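Regulatory protein recX (Lactobacillus salivarius, PDB 3E3V) probably modulates the activity of the recombinase RecA, and is represented here by a piece of the protein built from three-helix units. Local coordinates at residues A[54-57]-A[58-62]; A[96-99]-A[100-104]; A[154-157]-A[158-162]; A[140-143]-A[144-148]. All blocks are in the same frame, centred on the assembly; numbering follows the deposited sequence.

Overall arrangement
From the N terminus the chain runs through helices in series, and the four contacts are each local, joining residues a turn apart without closing a long loop; none nests in or crosses another. Contact 1 lies on helix 49-61, near one end of the molecule. Contact 2, its centre about 19 Å from that of contact 1, marks the turn from helix 86-94 into helix 100-107. Contact 4 on helix 135-148 precedes contact 3 on helix 153-165; their centres are about 11 Å apart and they touch through Ile156, Lys143, Leu146 and Leu147, tying two successive helices together. Contacts 1 and 3, with centres about 44 Å apart, lie on opposite sides of the chain's centre.

Contact 1 of 4, residues A[54-57]-A[58-62]; sequences EIIN and KLIDL
Leu59 folds back over the carbonyl of Ile55, one turn earlier in helix 49-61. Its CB rests against the oxygens of both Ile55 and Ile56. CG then comes closest, 3.1 Å from Ile55 O, because chi1 of -64° turns it beside its own backbone N and back toward the preceding turn. Beyond CG the branches part: CD1 of Leu59 runs on to CG2 of Ile55, 4.0 Å away, whereas CD2 keeps a looser approach to Ile55 O. The two side chains lie side by side and point the same way. Underneath, Leu59 N donates to Ile55 O at 2.9 Å with an N-H...O angle of 162°, so one carbonyl oxygen takes the helix bond and also carries the leucine. Shortening Leu59 to an alanine would probably leave Ile55 CG2 without its neighbour and open a gap on the buried side of the helix. One residue on, Ile60 repeats the pattern at a different angle: its CD1 meets CG2 of Ile56 at 3.7 Å, the two chains crossing obliquely. Lys58 N and Asp61 N continue the alpha-helical ladder to Glu54 O and Asn57 O. Residues 54-57 fall in the first RecX three-helix domain. Ile55 packs on Tyr21 and Leu59 on Ala24 of helix 14-29, while Ile56 and Ile60 face Arg35 of helix 35-39 and Ile65 in the loop after helix 49-61.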
loop_
_atom_site.group_PDB
_atom_site.type_symbol
_atom_site.label_atom_id
_atom_site.label_comp_id
_atom_site.label_asym_id
_atom_site.label_seq_id
_atom_site.Cartn_x
_atom_site.Cartn_y
_atom_site.Cartn_z
ATOM N N GLU A 54 0.435 -5.327 26.365
ATOM C CA GLU A 54 -0.104 -4.269 27.213
ATOM C C GLU A 54 0.174 -2.920 26.551
ATOM O O GLU A 54 -0.702 -2.062 26.461
ATOM C CB GLU A 54 0.547 -4.319 28.600
ATOM C CG GLU A 54 -0.044 -3.344 29.612
ATOM C CD GLU A 54 0.772 -3.274 30.901
ATOM O OE1 GLU A 54 1.100 -4.345 31.460
ATOM O OE2 GLU A 54 1.083 -2.149 31.351
ATOM N N ILE A 55 1.398 -2.754 26.071
ATOM C CA ILE A 55 1.823 -1.525 25.402
ATOM C C ILE A 55 1.036 -1.279 24.116
ATOM O O ILE A 55 0.546 -0.175 23.878
ATOM C CB ILE A 55 3.333 -1.587 25.080
ATOM C CG1 ILE A 55 4.116 -1.713 26.386
ATOM C CG2 ILE A 55 3.778 -0.332 24.320
ATOM C CD1 ILE A 55 5.611 -1.862 26.200
ATOM N N ILE A 56 0.894 -2.321 23.301
ATOM C CA ILE A 56 0.169 -2.218 22.037
ATOM C C ILE A 56 -1.299 -1.813 22.209
ATOM O O ILE A 56 -1.791 -0.951 21.490
ATOM C CB ILE A 56 0.226 -3.553 21.243
ATOM C CG1 ILE A 56 1.677 -3.877 20.867
ATOM C CG2 ILE A 56 -0.649 -3.461 19.984
ATOM C CD1 ILE A 56 2.342 -2.847 19.979
ATOM N N ASN A 57 -2.002 -2.445 23.143
ATOM C CA ASN A 57 -3.405 -2.117 23.379
ATOM C C ASN A 57 -3.570 -0.677 23.837
ATOM O O ASN A 57 -4.515 0.008 23.445
ATOM C CB ASN A 57 -4.008 -3.052 24.424
ATOM C CG ASN A 57 -4.223 -4.446 23.887
ATOM O OD1 ASN A 57 -4.820 -4.628 22.827
ATOM N ND2 ASN A 57 -3.732 -5.443 24.615
ATOM N N LYS A 58 -2.661 -0.232 24.690
ATOM C CA LYS A 58 -2.698 1.134 25.188
ATOM C C LYS A 58 -2.491 2.082 24.009
ATOM O O LYS A 58 -3.216 3.066 23.857
ATOM C CB LYS A 58 -1.601 1.342 26.238
ATOM C CG LYS A 58 -1.520 2.754 26.804
ATOM C CD LYS A 58 -2.860 3.228 27.315
ATOM C CE LYS A 58 -2.679 4.278 28.395
ATOM N NZ LYS A 58 -1.943 3.715 29.563
ATOM N N LEU A 59 -1.500 1.784 23.172
ATOM C CA LEU A 59 -1.230 2.621 22.008
ATOM C C LEU A 59 -2.426 2.646 21.060
ATOM O O LEU A 59 -2.732 3.675 20.459
ATOM C CB LEU A 59 0.007 2.121 21.264
ATOM C CG LEU A 59 1.319 2.198 22.041
ATOM C CD1 LEU A 59 2.467 1.677 21.169
ATOM C CD2 LEU A 59 1.583 3.629 22.463
ATOM N N ILE A 60 -3.106 1.512 20.916
ATOM C CA ILE A 60 -4.275 1.460 20.045
ATOM C C ILE A 60 -5.371 2.329 20.647
ATOM O O ILE A 60 -6.062 3.061 19.940
ATOM C CB ILE A 60 -4.805 0.023 19.907
ATOM C CG1 ILE A 60 -3.783 -0.837 19.156
ATOM C CG2 ILE A 60 -6.163 0.039 19.212
ATOM C CD1 ILE A 60 -4.119 -2.317 19.170
ATOM N N ASP A 61 -5.521 2.243 21.965
ATOM C CA ASP A 61 -6.532 3.019 22.684
ATOM C C ASP A 61 -6.304 4.521 22.493
ATOM O O ASP A 61 -7.252 5.278 22.288
ATOM C CB ASP A 61 -6.488 2.669 24.173
ATOM C CG ASP A 61 -7.598 3.330 24.956
ATOM O OD1 ASP A 61 -8.771 3.131 24.583
ATOM O OD2 ASP A 61 -7.298 4.042 25.947
ATOM N N LEU A 62 -5.040 4.937 22.551
ATOM C CA LEU A 62 -4.665 6.337 22.371
ATOM C C LEU A 62 -4.625 6.695 20.886
ATOM O O LEU A 62 -4.261 7.813 20.507
ATOM C CB LEU A 62 -3.296 6.587 23.007
ATOM C CG LEU A 62 -3.224 6.357 24.520
ATOM C CD1 LEU A 62 -1.775 6.381 25.000
ATOM C CD2 LEU A 62 -4.052 7.439 25.225
#

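Contact 2 of 4, residues A[96-99]-A[100-104]; sequences KGID and DNIAE
Ile98, just before helix 100-107, sets its CG2 against CG2 of Ile102 at 3.6 Å, and the two side chains cross at about a right angle. The same methyl, set opposite Ile98's backbone N by chi1 of -63°, reaches CB of Ala103 at 4.1 Å, so a single branch of Ile98 covers two residues of the first turn. On the other flank of Ile102, CD1 lies 3.4 Å from OD2 of Asp99. A glycine in place of Ile102 would probably leave the Ile98 methyl short of a partner and give the Asp99 carboxylate more freedom to turn. Behind these side chains, Ala103 N donates to Asp99 O at 2.9 Å with an N-H...O angle of 164°, fastening loop end to helix start. Asp100 faces the other way and forms a salt bridge with Lys90. Farther out, Leu93 of helix 86-94 touches both Ile98 and Ala103, and Asp67 of helix 67-81 touches both isoleucines. Gly97, with positive phi, ends the preceding helix in a Schellman motif, and Asp99 takes the N-cap position of the next without a side-chain capping bond: a tight helix-to-helix turn within RecX's second three-helix unit.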
loop_
_atom_site.group_PDB
_atom_site.type_symbol
_atom_site.label_atom_id
_atom_site.label_comp_id
_atom_site.label_asym_id
_atom_site.label_seq_id
_atom_site.Cartn_x
_atom_site.Cartn_y
_atom_site.Cartn_z
ATOM N N LYS A 96 3.802 -5.276 5.270
ATOM C CA LYS A 96 3.939 -4.384 6.417
ATOM C C LYS A 96 3.140 -4.909 7.609
ATOM O O LYS A 96 3.131 -4.303 8.676
ATOM C CB LYS A 96 3.444 -2.982 6.051
ATOM C CG LYS A 96 4.398 -2.174 5.196
ATOM C CD LYS A 96 5.581 -1.688 6.026
ATOM C CE LYS A 96 6.512 -0.793 5.227
ATOM N NZ LYS A 96 7.595 -0.232 6.086
ATOM N N GLY A 97 2.451 -6.025 7.420
ATOM C CA GLY A 97 1.671 -6.590 8.507
ATOM C C GLY A 97 0.201 -6.192 8.550
ATOM O O GLY A 97 -0.456 -6.378 9.573
ATOM N N ILE A 98 -0.325 -5.652 7.454
ATOM C CA ILE A 98 -1.727 -5.252 7.398
ATOM C C ILE A 98 -2.626 -6.437 7.034
ATOM O O ILE A 98 -2.359 -7.159 6.071
ATOM C CB ILE A 98 -1.939 -4.116 6.360
ATOM C CG1 ILE A 98 -1.160 -2.866 6.783
ATOM C CG2 ILE A 98 -3.424 -3.794 6.219
ATOM C CD1 ILE A 98 -1.613 -2.261 8.103
ATOM N N ASP A 99 -3.689 -6.631 7.809
ATOM C CA ASP A 99 -4.632 -7.717 7.567
ATOM C C ASP A 99 -5.225 -7.569 6.176
ATOM O O ASP A 99 -5.446 -6.452 5.710
ATOM C CB ASP A 99 -5.761 -7.681 8.603
ATOM C CG ASP A 99 -5.253 -7.817 10.034
ATOM O OD1 ASP A 99 -4.659 -8.871 10.358
ATOM O OD2 ASP A 99 -5.449 -6.867 10.833
ATOM N N ASP A 100 -5.488 -8.693 5.513
ATOM C CA ASP A 100 -6.056 -8.662 4.171
ATOM C C ASP A 100 -7.343 -7.856 4.178
ATOM O O ASP A 100 -7.615 -7.085 3.251
ATOM C CB ASP A 100 -6.357 -10.077 3.667
ATOM C CG ASP A 100 -5.105 -10.887 3.403
ATOM O OD1 ASP A 100 -4.193 -10.366 2.728
ATOM O OD2 ASP A 100 -5.037 -12.051 3.861
ATOM N N ASN A 101 -8.131 -8.043 5.232
ATOM C CA ASN A 101 -9.403 -7.354 5.378
ATOM C C ASN A 101 -9.225 -5.837 5.443
ATOM O O ASN A 101 -9.978 -5.082 4.827
ATOM C CB ASN A 101 -10.115 -7.866 6.634
ATOM C CG ASN A 101 -11.488 -7.258 6.813
ATOM O OD1 ASN A 101 -11.622 -6.100 7.216
ATOM N ND2 ASN A 101 -12.523 -8.034 6.503
ATOM N N ILE A 102 -8.222 -5.394 6.191
ATOM C CA ILE A 102 -7.960 -3.968 6.320
ATOM C C ILE A 102 -7.435 -3.369 5.016
ATOM O O ILE A 102 -7.805 -2.259 4.646
ATOM C CB ILE A 102 -6.974 -3.705 7.468
ATOM C CG1 ILE A 102 -7.683 -3.986 8.797
ATOM C CG2 ILE A 102 -6.449 -2.272 7.404
ATOM C CD1 ILE A 102 -6.813 -3.806 10.017
ATOM N N ALA A 103 -6.576 -4.112 4.323
ATOM C CA ALA A 103 -6.026 -3.656 3.049
ATOM C C ALA A 103 -7.162 -3.499 2.030
ATOM O O ALA A 103 -7.265 -2.483 1.338
ATOM C CB ALA A 103 -4.994 -4.666 2.537
ATOM N N GLU A 104 -8.016 -4.513 1.955
ATOM C CA GLU A 104 -9.142 -4.514 1.030
ATOM C C GLU A 104 -10.096 -3.345 1.263
ATOM O O GLU A 104 -10.567 -2.728 0.313
ATOM C CB GLU A 104 -9.868 -5.858 1.127
ATOM C CG GLU A 104 -9.062 -6.986 0.496
ATOM C CD GLU A 104 -9.590 -8.372 0.829
ATOM O OE1 GLU A 104 -10.815 -8.598 0.703
ATOM O OE2 GLU A 104 -8.766 -9.242 1.201
#

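Contact 3 of 4, residues A[154-157]-A[158-162]; sequences DIID and TIIQE
Helix 153-165, the last of the chain, carries this contact between successive turns, with Thr158 bonded twice to Asp154. Its backbone N and its OG1 both donate to Asp154 O, each at 3.1 Å, and they come from opposite faces of the carbonyl plane. Chi1 of -58° makes the second bond possible, since it places OG1 beside the threonine's own backbone N and facing the preceding turn. The hydroxyl donor is tilted 31° from that plane. One residue later, Ile159 lays its side chain on the carbonyl of Ile155: CG1 is 3.2 Å from Ile155 O, and CD1 passes on to CG2 of Ile155 at 3.9 Å. Ile155 and Ile159 are both buried, their side chains meeting at a slant. These i to i+4 pairs, roughly within the third RecX three-helix domain, belong to a helix that packs against both helix 112-129 and helix 135-148. Ile155 touches Asp112 and Gln115 of the former, and Thr158 touches Val116; Ile156 instead turns to Lys143, Leu146 and Leu147 of helix 135-148. Ile156 also meets Ile160, more loosely, with its CG2 4.3 Å from CG1 of Ile160. That CG1 sits closer to the carbonyl, 3.1 Å from Ile156 O, while the backbone N of Ile160 donates to the same oxygen at 2.8 Å.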
loop_
_atom_site.group_PDB
_atom_site.type_symbol
_atom_site.label_atom_id
_atom_site.label_comp_id
_atom_site.label_asym_id
_atom_site.label_seq_id
_atom_site.Cartn_x
_atom_site.Cartn_y
_atom_site.Cartn_z
ATOM N N ASP A 154 -9.855 -6.350 -16.280
ATOM C CA ASP A 154 -10.972 -5.469 -16.636
ATOM C C ASP A 154 -10.559 -4.010 -16.695
ATOM O O ASP A 154 -10.921 -3.295 -17.619
ATOM C CB ASP A 154 -12.139 -5.624 -15.652
ATOM C CG ASP A 154 -12.763 -7.017 -15.688
ATOM O OD1 ASP A 154 -12.579 -7.743 -16.687
ATOM O OD2 ASP A 154 -13.452 -7.381 -14.716
ATOM N N ILE A 155 -9.802 -3.568 -15.698
ATOM C CA ILE A 155 -9.331 -2.186 -15.653
ATOM C C ILE A 155 -8.447 -1.896 -16.866
ATOM O O ILE A 155 -8.528 -0.823 -17.466
ATOM C CB ILE A 155 -8.548 -1.920 -14.332
ATOM C CG1 ILE A 155 -9.528 -1.947 -13.155
ATOM C CG2 ILE A 155 -7.846 -0.562 -14.367
ATOM C CD1 ILE A 155 -10.542 -0.811 -13.188
ATOM N N ILE A 156 -7.608 -2.867 -17.220
ATOM C CA ILE A 156 -6.698 -2.745 -18.358
ATOM C C ILE A 156 -7.481 -2.665 -19.683
ATOM O O ILE A 156 -7.143 -1.877 -20.573
ATOM C CB ILE A 156 -5.677 -3.931 -18.359
ATOM C CG1 ILE A 156 -4.769 -3.821 -17.122
ATOM C CG2 ILE A 156 -4.821 -3.912 -19.615
ATOM C CD1 ILE A 156 -3.788 -4.958 -16.963
ATOM N N ASP A 157 -8.536 -3.462 -19.808
ATOM C CA ASP A 157 -9.362 -3.439 -21.019
ATOM C C ASP A 157 -10.009 -2.064 -21.183
ATOM O O ASP A 157 -10.136 -1.545 -22.286
ATOM C CB ASP A 157 -10.463 -4.501 -20.948
ATOM C CG ASP A 157 -9.938 -5.900 -21.146
ATOM O OD1 ASP A 157 -8.859 -6.045 -21.754
ATOM O OD2 ASP A 157 -10.610 -6.857 -20.701
ATOM N N THR A 158 -10.432 -1.483 -20.075
ATOM C CA THR A 158 -11.048 -0.165 -20.108
ATOM C C THR A 158 -9.988 0.883 -20.466
ATOM O O THR A 158 -10.267 1.846 -21.185
ATOM C CB THR A 158 -11.687 0.148 -18.740
ATOM O OG1 THR A 158 -12.648 -0.870 -18.447
ATOM C CG2 THR A 158 -12.389 1.526 -18.748
ATOM N N ILE A 159 -8.767 0.689 -19.973
ATOM C CA ILE A 159 -7.674 1.613 -20.277
ATOM C C ILE A 159 -7.367 1.557 -21.779
ATOM O O ILE A 159 -7.187 2.593 -22.424
ATOM C CB ILE A 159 -6.401 1.249 -19.487
ATOM C CG1 ILE A 159 -6.588 1.612 -18.006
ATOM C CG2 ILE A 159 -5.187 1.947 -20.093
ATOM C CD1 ILE A 159 -5.545 0.976 -17.070
ATOM N N ILE A 160 -7.313 0.339 -22.319
ATOM C CA ILE A 160 -7.045 0.120 -23.739
ATOM C C ILE A 160 -8.125 0.766 -24.611
ATOM O O ILE A 160 -7.821 1.338 -25.662
ATOM C CB ILE A 160 -6.973 -1.394 -24.071
ATOM C CG1 ILE A 160 -5.801 -2.039 -23.333
ATOM C CG2 ILE A 160 -6.825 -1.600 -25.575
ATOM C CD1 ILE A 160 -4.458 -1.431 -23.670
ATOM N N GLN A 161 -9.384 0.670 -24.185
ATOM C CA GLN A 161 -10.485 1.265 -24.944
ATOM C C GLN A 161 -10.309 2.781 -24.920
ATOM O O GLN A 161 -10.539 3.466 -25.918
ATOM C CB GLN A 161 -11.839 0.871 -24.324
ATOM C CG GLN A 161 -13.063 1.592 -24.898
ATOM C CD GLN A 161 -14.382 1.091 -24.298
ATOM O OE1 GLN A 161 -14.407 0.524 -23.198
ATOM N NE2 GLN A 161 -15.483 1.311 -25.014
ATOM N N GLU A 162 -9.874 3.291 -23.773
ATOM C CA GLU A 162 -9.659 4.718 -23.582
ATOM C C GLU A 162 -8.516 5.225 -24.453
ATOM O O GLU A 162 -8.629 6.268 -25.098
ATOM C CB GLU A 162 -9.343 4.999 -22.114
ATOM C CG GLU A 162 -9.904 6.309 -21.598
ATOM C CD GLU A 162 -11.413 6.349 -21.699
ATOM O OE1 GLU A 162 -12.059 5.396 -21.206
ATOM O OE2 GLU A 162 -11.949 7.328 -22.269
#

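Contact 4 of 4, residues A[140-143]-A[144-148]; sequences NKIK and QSLLT
Residues 140-148 form the last two turns of helix 135-148, where Gln144, Ser145, Leu146 and Leu147 each donate a backbone N-H to the carbonyl four residues earlier. Both segments fall within the third RecX three-helix domain, a member of the helix-turn-helix clan. Of these bonds the straightest runs from Leu146 N to Ile142 O, 3.0 Å long with an N-H...O angle of 169°. The Leu146 side chain covers the same carbonyl: chi1 of -68° sets CG beside its own backbone N, 3.4 Å from Ile142 O. CD1 of Leu146 then reaches CG2 of Ile142 at 4.0 Å, the two buried side chains lying alongside each other and pointing the same way. Next to them, Leu147 brings CG to within 3.3 Å of Lys143 O, the oxygen that also accepts its backbone N-H. Gln144 meets the preceding turn with CB, 3.2 Å from Asn140 O; with CG opposite its backbone N, the rest of the chain runs out extended. Ile142 faces Ala123 and Leu126 of helix 112-129 and Leu163 of helix 153-165, and Leu146 packs on Phe151 of the intervening loop. Lys143 also reaches toward Asp157 in a long, weak ion pair. At the helix end, Thr148 OG1 turns back and donates to the backbone oxygen of Ser145 at 2.9 Å, approaching 31° off the carbonyl plane.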
loop_
_atom_site.group_PDB
_atom_site.type_symbol
_atom_site.label_atom_id
_atom_site.label_comp_id
_atom_site.label_asym_id
_atom_site.label_seq_id
_atom_site.Cartn_x
_atom_site.Cartn_y
_atom_site.Cartn_z
ATOM N N ASN A 140 -0.026 -5.415 -26.459
ATOM C CA ASN A 140 0.430 -6.544 -25.651
ATOM C C ASN A 140 1.446 -6.054 -24.620
ATOM O O ASN A 140 1.358 -6.397 -23.439
ATOM C CB ASN A 140 1.086 -7.620 -26.523
ATOM C CG ASN A 140 0.090 -8.358 -27.392
ATOM O OD1 ASN A 140 -0.963 -8.788 -26.920
ATOM N ND2 ASN A 140 0.422 -8.522 -28.667
ATOM N N LYS A 141 2.412 -5.257 -25.071
ATOM C CA LYS A 141 3.431 -4.726 -24.171
ATOM C C LYS A 141 2.790 -3.834 -23.109
ATOM O O LYS A 141 3.165 -3.886 -21.948
ATOM C CB LYS A 141 4.477 -3.916 -24.945
ATOM C CG LYS A 141 5.417 -4.731 -25.827
ATOM C CD LYS A 141 6.368 -3.794 -26.576
ATOM C CE LYS A 141 7.432 -4.536 -27.380
ATOM N NZ LYS A 141 6.804 -5.473 -28.343
ATOM N N ILE A 142 1.825 -3.015 -23.509
ATOM C CA ILE A 142 1.166 -2.125 -22.556
ATOM C C ILE A 142 0.356 -2.913 -21.518
ATOM O O ILE A 142 0.452 -2.643 -20.319
ATOM C CB ILE A 142 0.267 -1.082 -23.293
ATOM C CG1 ILE A 142 1.153 -0.134 -24.125
ATOM C CG2 ILE A 142 -0.518 -0.258 -22.293
ATOM C CD1 ILE A 142 0.383 0.772 -25.084
ATOM N N LYS A 143 -0.421 -3.894 -21.974
ATOM C CA LYS A 143 -1.212 -4.721 -21.062
ATOM C C LYS A 143 -0.299 -5.415 -20.055
ATOM O O LYS A 143 -0.602 -5.502 -18.866
ATOM C CB LYS A 143 -1.978 -5.790 -21.843
ATOM C CG LYS A 143 -3.164 -5.261 -22.626
ATOM C CD LYS A 143 -3.434 -6.119 -23.857
ATOM C CE LYS A 143 -4.722 -5.712 -24.547
ATOM N NZ LYS A 143 -5.895 -5.989 -23.670
ATOM N N GLN A 144 0.820 -5.912 -20.561
ATOM C CA GLN A 144 1.812 -6.624 -19.771
ATOM C C GLN A 144 2.385 -5.719 -18.682
ATOM O O GLN A 144 2.489 -6.101 -17.512
ATOM C CB GLN A 144 2.923 -7.105 -20.708
ATOM C CG GLN A 144 3.947 -8.039 -20.098
ATOM C CD GLN A 144 4.992 -8.471 -21.117
ATOM O OE1 GLN A 144 4.651 -8.987 -22.189
ATOM N NE2 GLN A 144 6.270 -8.252 -20.795
ATOM N N SER A 145 2.762 -4.511 -19.074
ATOM C CA SER A 145 3.318 -3.554 -18.128
ATOM C C SER A 145 2.301 -3.239 -17.017
ATOM O O SER A 145 2.639 -3.236 -15.828
ATOM C CB SER A 145 3.724 -2.269 -18.869
ATOM O OG SER A 145 4.287 -1.327 -17.968
ATOM N N LEU A 146 1.058 -2.978 -17.408
ATOM C CA LEU A 146 0.002 -2.669 -16.441
ATOM C C LEU A 146 -0.298 -3.855 -15.508
ATOM O O LEU A 146 -0.625 -3.656 -14.335
ATOM C CB LEU A 146 -1.278 -2.241 -17.177
ATOM C CG LEU A 146 -1.194 -0.905 -17.909
ATOM C CD1 LEU A 146 -2.394 -0.710 -18.825
ATOM C CD2 LEU A 146 -1.109 0.200 -16.888
ATOM N N LEU A 147 -0.207 -5.077 -16.033
ATOM C CA LEU A 147 -0.432 -6.268 -15.223
ATOM C C LEU A 147 0.633 -6.399 -14.144
ATOM O O LEU A 147 0.312 -6.634 -12.983
ATOM C CB LEU A 147 -0.418 -7.549 -16.070
ATOM C CG LEU A 147 -1.667 -7.947 -16.851
ATOM C CD1 LEU A 147 -1.363 -9.191 -17.656
ATOM C CD2 LEU A 147 -2.842 -8.205 -15.896
ATOM N N THR A 148 1.898 -6.239 -14.518
ATOM C CA THR A 148 2.975 -6.360 -13.542
ATOM C C THR A 148 2.924 -5.249 -12.487
ATOM O O THR A 148 3.499 -5.384 -11.399
ATOM C CB THR A 148 4.366 -6.377 -14.231
ATOM O OG1 THR A 148 4.574 -5.156 -14.950
ATOM C CG2 THR A 148 4.454 -7.538 -15.200
#